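Local coordinates for clostripain-related protein (Bacteroides thetaiotaomicron, PDB 6N9J) that is a secreted cysteine protease of the C11 (clostripain) family that probably cleaves peptide bonds and is blocked irreversibly by a peptide inhibitor, at residues Ala80-Asp85 and Gly128-Asn133; Pro192-Val197 and Tyr215-Lys220; Thr321-Cys326 and Met335-Gly340. All coordinates share one frame; numbering follows the deposited sequence.

The three contacts join different elements and share none. Interactions 2 and 3 are neighbours, their centres about 18 Å apart, and they touch where Tyr215 and Ala219 of helix 206-221 pack on Thr321 of strand 315-327. Interaction 1 lies apart, its centre about 28 Å from that of interaction 2 and about 32 Å from that of interaction 3. All three are partly buried. In interaction 1 a carboxylate holds a loop by its backbone, in interaction 2 two helices meet through apolar side chains almost alone, and in interaction 3 backbone hydrogen bonds pair a hairpin at the border of the main sheet, with exposed residues at one end.

Interaction 1 of 3, residues Ala80-Asp85 and Gly128-Asn133; sequences AQNSVD and GQDTGN
Two Asx turns meet where Asn82, in the loop leading to helix 86-99, lies against Asp130 at the end of strand 127-130. Asp130 does most of the joining. Its CG is anti to the backbone N (chi1 -173°), which carries the carboxylate carbon over to the loop, and there OD2 accepts the backbone N-H of Ser83 (Ser83 N to Asp130 OD2 3.1 Å). The bond is nearly straight, 174° at the hydrogen, yet the donor stands well above the carboxylate plane. The other oxygen serves its own segment: Gly132 N sits 3.0 Å from Asp130 OD1 and closes an Asx turn. Gln81 O is only 3.2 Å from Asp130 OD2, acceptor facing acceptor, and Asp53, which like Tyr51 is hydrogen-bonded to Ser83 OG, brings a like charge close.

Asn82 repeats the turn on its side. Its OD1 accepts from Val84 N at 3.1 Å, the donor again above the carbonyl plane, while the same OD1 touches Asp130 CB at 3.2 Å. The amide and carboxylate planes are 59° apart. Next to these polar groups Val84 sets CG1 against the backbone of Gly128 (Val84 CG1 to Gly128 C 3.7 Å), which has no side chain to come between, and CG2 against Asp130 CB. Asn136 and Met138 of strand 136-138 also touch Val84.

The loop itself is a type I turn from Asn82 to Asp85, closed by Asp85 N to Asn82 O, and Asp85 then caps Val88 N. The whole is a turn running into an N-capped helix, pinned through Ser83 N by OD2 of Asp130, whose OD1 closes an Asx turn at the end of a strand of the small two-stranded antiparallel sheet.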
loop_
_atom_site.group_PDB
_atom_site.type_symbol
_atom_site.label_atom_id
_atom_site.label_comp_id
_atom_site.label_asym_id
_atom_site.label_seq_id
_atom_site.Cartn_x
_atom_site.Cartn_y
_atom_site.Cartn_z
ATOM N N ALA A 80 -11.857 -1.117 -22.862
ATOM C CA ALA A 80 -10.545 -0.637 -22.434
ATOM C C ALA A 80 -10.709 0.731 -21.792
ATOM O O ALA A 80 -11.342 1.612 -22.372
ATOM C CB ALA A 80 -9.579 -0.567 -23.615
ATOM N N GLN A 81 -10.177 0.901 -20.586
ATOM C CA GLN A 81 -10.381 2.157 -19.875
ATOM C C GLN A 81 -9.232 2.511 -18.947
ATOM O O GLN A 81 -8.400 1.672 -18.624
ATOM C CB GLN A 81 -11.682 2.100 -19.078
ATOM C CG GLN A 81 -11.721 1.006 -18.037
ATOM C CD GLN A 81 -13.079 0.929 -17.360
ATOM O OE1 GLN A 81 -14.022 1.621 -17.757
ATOM N NE2 GLN A 81 -13.188 0.090 -16.340
ATOM N N ASN A 82 -9.198 3.770 -18.530
ATOM C CA ASN A 82 -8.176 4.272 -17.616
ATOM C C ASN A 82 -8.551 3.932 -16.186
ATOM O O ASN A 82 -9.389 4.602 -15.574
ATOM C CB ASN A 82 -8.006 5.780 -17.772
ATOM C CG ASN A 82 -7.036 6.373 -16.753
ATOM O OD1 ASN A 82 -6.267 5.654 -16.105
ATOM N ND2 ASN A 82 -7.071 7.692 -16.611
ATOM N N SER A 83 -7.909 2.900 -15.650
ATOM C CA SER A 83 -8.285 2.353 -14.354
ATOM C C SER A 83 -7.832 3.194 -13.158
ATOM O O SER A 83 -8.090 2.821 -12.013
ATOM C CB SER A 83 -7.746 0.924 -14.223
ATOM O OG SER A 83 -8.306 0.096 -15.225
ATOM N N VAL A 84 -7.165 4.318 -13.413
ATOM C CA VAL A 84 -6.808 5.227 -12.329
ATOM C C VAL A 84 -7.488 6.591 -12.524
ATOM O O VAL A 84 -7.136 7.574 -11.872
ATOM C CB VAL A 84 -5.268 5.402 -12.205
ATOM C CG1 VAL A 84 -4.604 4.049 -11.932
ATOM C CG2 VAL A 84 -4.708 6.015 -13.438
ATOM N N ASP A 85 -8.468 6.642 -13.424
ATOM C CA ASP A 85 -9.342 7.806 -13.536
ATOM C C ASP A 85 -10.409 7.750 -12.431
ATOM O O ASP A 85 -10.871 6.669 -12.077
ATOM C CB ASP A 85 -9.994 7.860 -14.915
ATOM C CG ASP A 85 -11.124 8.869 -14.986
ATOM O OD1 ASP A 85 -12.297 8.463 -14.809
ATOM O OD2 ASP A 85 -10.841 10.066 -15.213
ATOM N N GLY A 128 -0.787 4.047 -8.596
ATOM C CA GLY A 128 -1.438 3.464 -9.755
ATOM C C GLY A 128 -1.006 4.073 -11.074
ATOM O O GLY A 128 -0.797 5.281 -11.196
ATOM N N GLN A 129 -0.849 3.217 -12.070
ATOM C CA GLN A 129 -0.516 3.686 -13.398
ATOM C C GLN A 129 -1.347 2.939 -14.424
ATOM O O GLN A 129 -1.586 1.737 -14.295
ATOM C CB GLN A 129 0.970 3.502 -13.683
ATOM C CG GLN A 129 1.387 3.999 -15.051
ATOM C CD GLN A 129 2.824 3.651 -15.363
ATOM O OE1 GLN A 129 3.296 2.549 -15.057
ATOM N NE2 GLN A 129 3.541 4.595 -15.955
ATOM N N ASP A 130 -1.805 3.679 -15.421
ATOM C CA ASP A 130 -2.465 3.126 -16.590
ATOM C C ASP A 130 -1.825 3.768 -17.816
ATOM O O ASP A 130 -1.927 4.984 -17.995
ATOM C CB ASP A 130 -3.969 3.402 -16.532
ATOM C CG ASP A 130 -4.739 2.706 -17.631
ATOM O OD1 ASP A 130 -4.572 3.094 -18.814
ATOM O OD2 ASP A 130 -5.531 1.795 -17.303
ATOM N N THR A 131 -1.149 2.968 -18.643
ATOM C CA THR A 131 -0.500 3.492 -19.852
ATOM C C THR A 131 -1.269 3.163 -21.138
ATOM O O THR A 131 -0.709 3.223 -22.235
ATOM C CB THR A 131 0.959 2.971 -20.002
ATOM O OG1 THR A 131 0.969 1.540 -20.071
ATOM C CG2 THR A 131 1.820 3.422 -18.837
ATOM N N GLY A 132 -2.554 2.845 -21.002
ATOM C CA GLY A 132 -3.391 2.498 -22.142
ATOM C C GLY A 132 -3.499 3.583 -23.197
ATOM O O GLY A 132 -3.314 3.326 -24.386
ATOM N N ASN A 133 -3.811 4.799 -22.762
ATOM C CA ASN A 133 -3.855 5.951 -23.661
ATOM C C ASN A 133 -3.121 7.122 -23.018
ATOM O O ASN A 133 -3.742 7.992 -22.410
ATOM C CB ASN A 133 -5.300 6.337 -23.989
ATOM C CG ASN A 133 -5.392 7.465 -25.009
ATOM O OD1 ASN A 133 -4.584 7.557 -25.939
ATOM N ND2 ASN A 133 -6.383 8.334 -24.836
#

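Interaction 2 of 3, residues Pro192-Val197 and Tyr215-Lys220; sequences PYEVVV and YSVYAK
Pro192 lays its ring against Val217, with CB and CG both 3.8 Å from Val217 CG2, the two side chains passing alongside in opposite senses. The same methyl also meets Val195 CG2 at 3.9 Å. That methyl of Val217 is anti to the carbonyl carbon, because CG1 takes the place anti to the backbone N (chi1 165°). Further round the proline ring, CD comes to 4.0 Å from Tyr218 CE2. The contact is essentially apolar.

One step out, the backbone fixes Pro192 at the N-cap position: its O accepts from Val195 N and Val196 N, which arrive from opposite faces of the carbonyl plane. Tyr193, just after it, binds Glu33 through its N and Asp159 through its OH, tying this helix start to helix 24-37 and to the central sheet. Tyr218 is packed against Pro187, Pro189 and Val238, while Tyr214 touches Pro192. The first turn of helix 193-200 thus rests on helix 206-221, a packing of two consecutive helices, consistent with the outer helical layer of the caspase-like sandwich of clan CD peptidases.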
loop_
_atom_site.group_PDB
_atom_site.type_symbol
_atom_site.label_atom_id
_atom_site.label_comp_id
_atom_site.label_asym_id
_atom_site.label_seq_id
_atom_site.Cartn_x
_atom_site.Cartn_y
_atom_site.Cartn_z
ATOM N N PRO A 192 1.786 -13.002 -1.738
ATOM C CA PRO A 192 1.487 -14.432 -1.872
ATOM C C PRO A 192 0.006 -14.691 -1.566
ATOM O O PRO A 192 -0.375 -15.055 -0.437
ATOM C CB PRO A 192 2.396 -15.070 -0.827
ATOM C CG PRO A 192 2.488 -14.008 0.255
ATOM C CD PRO A 192 2.512 -12.700 -0.489
ATOM N N TYR A 193 -0.837 -14.506 -2.579
ATOM C CA TYR A 193 -2.276 -14.464 -2.355
ATOM C C TYR A 193 -2.857 -15.811 -1.988
ATOM O O TYR A 193 -4.038 -15.909 -1.657
ATOM C CB TYR A 193 -2.984 -13.901 -3.582
ATOM C CG TYR A 193 -2.837 -12.404 -3.676
ATOM C CD1 TYR A 193 -3.587 -11.571 -2.853
ATOM C CD2 TYR A 193 -1.948 -11.826 -4.568
ATOM C CE1 TYR A 193 -3.459 -10.206 -2.915
ATOM C CE2 TYR A 193 -1.810 -10.446 -4.641
ATOM C CZ TYR A 193 -2.565 -9.643 -3.807
ATOM O OH TYR A 193 -2.452 -8.277 -3.844
ATOM N N GLU A 194 -2.033 -16.851 -2.033
ATOM C CA GLU A 194 -2.485 -18.158 -1.589
ATOM C C GLU A 194 -2.597 -18.222 -0.061
ATOM O O GLU A 194 -3.310 -19.072 0.468
ATOM C CB GLU A 194 -1.553 -19.258 -2.104
ATOM C CG GLU A 194 -0.216 -19.344 -1.398
ATOM C CD GLU A 194 0.855 -18.414 -1.962
ATOM O OE1 GLU A 194 0.548 -17.495 -2.765
ATOM O OE2 GLU A 194 2.029 -18.619 -1.591
ATOM N N VAL A 195 -1.902 -17.331 0.652
ATOM C CA VAL A 195 -2.071 -17.249 2.109
ATOM C C VAL A 195 -2.602 -15.889 2.572
ATOM O O VAL A 195 -3.162 -15.785 3.652
ATOM C CB VAL A 195 -0.762 -17.553 2.876
ATOM C CG1 VAL A 195 -0.530 -19.060 2.961
ATOM C CG2 VAL A 195 0.445 -16.811 2.257
ATOM N N VAL A 196 -2.456 -14.854 1.756
ATOM C CA VAL A 196 -3.034 -13.556 2.091
ATOM C C VAL A 196 -4.571 -13.557 1.956
ATOM O O VAL A 196 -5.263 -12.930 2.763
ATOM C CB VAL A 196 -2.428 -12.430 1.224
ATOM C CG1 VAL A 196 -3.301 -11.173 1.271
ATOM C CG2 VAL A 196 -1.011 -12.109 1.697
ATOM N N VAL A 197 -5.114 -14.282 0.975
ATOM C CA VAL A 197 -6.576 -14.282 0.748
ATOM C C VAL A 197 -7.374 -14.777 1.964
ATOM O O VAL A 197 -8.330 -14.116 2.358
ATOM C CB VAL A 197 -6.981 -15.111 -0.516
ATOM C CG1 VAL A 197 -8.409 -15.687 -0.390
ATOM C CG2 VAL A 197 -6.871 -14.251 -1.759
ATOM N N TYR A 215 4.486 -11.085 4.866
ATOM C CA TYR A 215 5.893 -11.139 5.244
ATOM C C TYR A 215 6.495 -12.546 5.265
ATOM O O TYR A 215 7.615 -12.754 4.805
ATOM C CB TYR A 215 6.078 -10.497 6.621
ATOM C CG TYR A 215 7.517 -10.519 7.078
ATOM C CD1 TYR A 215 8.440 -9.622 6.552
ATOM C CD2 TYR A 215 7.962 -11.445 8.018
ATOM C CE1 TYR A 215 9.756 -9.633 6.944
ATOM C CE2 TYR A 215 9.286 -11.457 8.432
ATOM C CZ TYR A 215 10.177 -10.547 7.879
ATOM O OH TYR A 215 11.498 -10.554 8.252
ATOM N N SER A 216 5.757 -13.509 5.809
ATOM C CA SER A 216 6.327 -14.816 6.089
ATOM C C SER A 216 6.806 -15.573 4.846
ATOM O O SER A 216 7.780 -16.321 4.909
ATOM C CB SER A 216 5.318 -15.670 6.849
ATOM O OG SER A 216 5.916 -16.879 7.274
ATOM N N VAL A 217 6.134 -15.399 3.717
ATOM C CA VAL A 217 6.567 -16.120 2.528
ATOM C C VAL A 217 7.899 -15.545 2.023
ATOM O O VAL A 217 8.812 -16.291 1.662
ATOM C CB VAL A 217 5.494 -16.081 1.424
ATOM C CG1 VAL A 217 6.074 -16.508 0.085
ATOM C CG2 VAL A 217 4.323 -16.987 1.809
ATOM N N TYR A 218 8.021 -14.225 2.031
ATOM C CA TYR A 218 9.250 -13.583 1.572
ATOM C C TYR A 218 10.397 -13.829 2.539
ATOM O O TYR A 218 11.535 -14.060 2.111
ATOM C CB TYR A 218 9.029 -12.081 1.364
ATOM C CG TYR A 218 8.309 -11.800 0.071
ATOM C CD1 TYR A 218 9.013 -11.685 -1.122
ATOM C CD2 TYR A 218 6.921 -11.688 0.035
ATOM C CE1 TYR A 218 8.356 -11.453 -2.315
ATOM C CE2 TYR A 218 6.254 -11.455 -1.152
ATOM C CZ TYR A 218 6.975 -11.334 -2.325
ATOM O OH TYR A 218 6.308 -11.104 -3.510
ATOM N N ALA A 219 10.093 -13.787 3.836
ATOM C CA ALA A 219 11.073 -14.090 4.879
ATOM C C ALA A 219 11.667 -15.490 4.726
ATOM O O ALA A 219 12.817 -15.725 5.088
ATOM C CB ALA A 219 10.444 -13.942 6.248
ATOM N N LYS A 220 10.896 -16.423 4.174
ATOM C CA LYS A 220 11.375 -17.796 4.097
ATOM C C LYS A 220 12.237 -18.102 2.866
ATOM O O LYS A 220 13.025 -19.050 2.886
ATOM C CB LYS A 220 10.193 -18.763 4.177
ATOM C CG LYS A 220 9.831 -19.092 5.615
ATOM C CD LYS A 220 8.463 -19.725 5.754
ATOM C CE LYS A 220 8.221 -20.157 7.200
ATOM N NZ LYS A 220 6.772 -20.223 7.526
#

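Interaction 3 of 3, residues Thr321-Cys326 and Met335-Gly340; sequences TDNNYC and MVSMDG
Met335 is folded to reach Tyr325 and Asn323 together: chi2 of -61° sets SD beside Tyr325 CB (3.9 Å), and chi3 of -66° turns CE to Asn323 CB, 3.6 Å away. SD lies at the rim of the Tyr325 ring, 5.4 Å from its centroid and 89° off the normal, a Met-aromatic contact made at the edge. The Tyr325 side chain also packs on an apolar side chain of the bound peptide, so Met335 backs a residue that meets the inhibitor.

Met338 is bent as well, and it crosses Asn324 at about a right angle. Its CG lies 3.5 Å from Asn324 ND2 and its CE against Asn324 CB. Asn324 ND2 donates to Asn323 O, which Thr321 OG1 also grips.

These side chains decorate an antiparallel beta hairpin, strands 315-327 and 333-337, in which 333-337 is the edge strand of the main sheet. Asn324 and Val336 form the hydrogen-bonded pair, with Val336 N to Asn324 O at 2.7 Å and Asn324 N to Val336 O at 2.9 Å. Beyond the strand end Met338 N continues the ladder to Asp322 O (2.9 Å). On the face of Asn324 and Val336, Val336 CG2 meets Cys326 CB at 3.9 Å.

At the open end a water bridges Asn323 OD1, to which it donates, and Ser337 OG. The amide nitrogen of Asn323 goes to Ser224 O, which fixes which way round its amide sits. Thr321 OG1 takes the N-H of Val238, from the loop leading into strand 239-244, the hairpin's neighbour in the sheet.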
loop_
_atom_site.group_PDB
_atom_site.type_symbol
_atom_site.label_atom_id
_atom_site.label_comp_id
_atom_site.label_asym_id
_atom_site.label_seq_id
_atom_site.Cartn_x
_atom_site.Cartn_y
_atom_site.Cartn_z
ATOM N N THR A 321 13.109 -8.118 6.539
ATOM C CA THR A 321 14.343 -8.871 6.421
ATOM C C THR A 321 15.502 -7.875 6.590
ATOM O O THR A 321 15.297 -6.669 6.456
ATOM C CB THR A 321 14.403 -9.603 5.075
ATOM O OG1 THR A 321 14.045 -8.691 4.026
ATOM C CG2 THR A 321 13.404 -10.747 5.077
ATOM N N ASP A 322 16.701 -8.353 6.904
ATOM C CA ASP A 322 17.812 -7.438 7.211
ATOM C C ASP A 322 18.159 -6.528 6.028
ATOM O O ASP A 322 18.545 -5.375 6.211
ATOM C CB ASP A 322 19.047 -8.224 7.654
ATOM C CG ASP A 322 18.836 -8.934 8.988
ATOM O OD1 ASP A 322 18.171 -8.352 9.877
ATOM O OD2 ASP A 322 19.329 -10.075 9.145
ATOM N N ASN A 323 18.005 -7.055 4.821
ATOM C CA ASN A 323 18.159 -6.272 3.606
ATOM C C ASN A 323 16.870 -6.340 2.809
ATOM O O ASN A 323 16.060 -7.257 3.008
ATOM C CB ASN A 323 19.331 -6.789 2.753
ATOM C CG ASN A 323 20.676 -6.659 3.442
ATOM O OD1 ASN A 323 20.887 -5.773 4.269
ATOM N ND2 ASN A 323 21.607 -7.540 3.087
ATOM N N ASN A 324 16.669 -5.354 1.936
ATOM C CA ASN A 324 15.627 -5.391 0.910
ATOM C C ASN A 324 16.273 -5.099 -0.442
ATOM O O ASN A 324 17.296 -4.413 -0.504
ATOM C CB ASN A 324 14.523 -4.368 1.193
ATOM C CG ASN A 324 13.420 -4.913 2.068
ATOM O OD1 ASN A 324 12.237 -4.701 1.797
ATOM N ND2 ASN A 324 13.796 -5.629 3.121
ATOM N N TYR A 325 15.685 -5.607 -1.521
ATOM C CA TYR A 325 16.158 -5.277 -2.860
ATOM C C TYR A 325 15.617 -3.913 -3.284
ATOM O O TYR A 325 14.433 -3.636 -3.124
ATOM C CB TYR A 325 15.742 -6.355 -3.855
ATOM C CG TYR A 325 16.307 -6.190 -5.265
ATOM C CD1 TYR A 325 17.545 -6.710 -5.600
ATOM C CD2 TYR A 325 15.575 -5.539 -6.260
ATOM C CE1 TYR A 325 18.051 -6.576 -6.886
ATOM C CE2 TYR A 325 16.062 -5.406 -7.542
ATOM C CZ TYR A 325 17.300 -5.926 -7.854
ATOM O OH TYR A 325 17.796 -5.794 -9.131
ATOM N N CYS A 326 16.495 -3.056 -3.804
ATOM C CA CYS A 326 16.092 -1.720 -4.243
ATOM C C CYS A 326 16.673 -1.477 -5.603
ATOM O O CYS A 326 17.664 -2.110 -5.976
ATOM C CB CYS A 326 16.564 -0.626 -3.265
ATOM S SG CYS A 326 15.700 -0.605 -1.656
ATOM N N MET A 335 20.797 -5.288 -3.195
ATOM C CA MET A 335 20.305 -5.352 -1.816
ATOM C C MET A 335 20.741 -4.116 -1.026
ATOM O O MET A 335 21.868 -3.659 -1.164
ATOM C CB MET A 335 20.812 -6.619 -1.117
ATOM C CG MET A 335 20.434 -7.918 -1.826
ATOM S SD MET A 335 18.658 -8.187 -1.971
ATOM C CE MET A 335 18.228 -8.388 -0.248
ATOM N N VAL A 336 19.843 -3.582 -0.205
ATOM C CA VAL A 336 20.151 -2.427 0.643
ATOM C C VAL A 336 19.779 -2.721 2.104
ATOM O O VAL A 336 18.752 -3.343 2.371
ATOM C CB VAL A 336 19.397 -1.172 0.154
ATOM C CG1 VAL A 336 19.562 -0.017 1.142
ATOM C CG2 VAL A 336 19.871 -0.788 -1.247
ATOM N N SER A 337 20.605 -2.279 3.046
ATOM C CA SER A 337 20.357 -2.551 4.461
ATOM C C SER A 337 19.100 -1.840 4.976
ATOM O O SER A 337 18.891 -0.657 4.703
ATOM C CB SER A 337 21.575 -2.144 5.294
ATOM O OG SER A 337 21.392 -2.446 6.666
ATOM N N MET A 338 18.256 -2.570 5.712
ATOM C CA MET A 338 17.069 -1.975 6.325
ATOM C C MET A 338 17.313 -1.648 7.804
ATOM O O MET A 338 16.366 -1.459 8.572
ATOM C CB MET A 338 15.847 -2.903 6.180
ATOM C CG MET A 338 15.286 -2.966 4.747
ATOM S SD MET A 338 14.631 -1.398 4.125
ATOM C CE MET A 338 15.677 -1.104 2.706
ATOM N N ASP A 339 18.584 -1.576 8.193
ATOM C CA ASP A 339 18.951 -1.204 9.558
ATOM C C ASP A 339 18.376 0.167 9.927
ATOM O O ASP A 339 18.654 1.160 9.258
ATOM C CB ASP A 339 20.471 -1.200 9.704
ATOM C CG ASP A 339 20.916 -0.924 11.117
ATOM O OD1 ASP A 339 20.978 -1.885 11.913
ATOM O OD2 ASP A 339 21.211 0.252 11.427
ATOM N N GLY A 340 17.547 0.206 10.967
ATOM C CA GLY A 340 16.893 1.437 11.383
ATOM C C GLY A 340 15.402 1.475 11.086
ATOM O O GLY A 340 14.715 2.439 11.412
HETATM O O HOH W 1 21.893 -5.331 7.086
#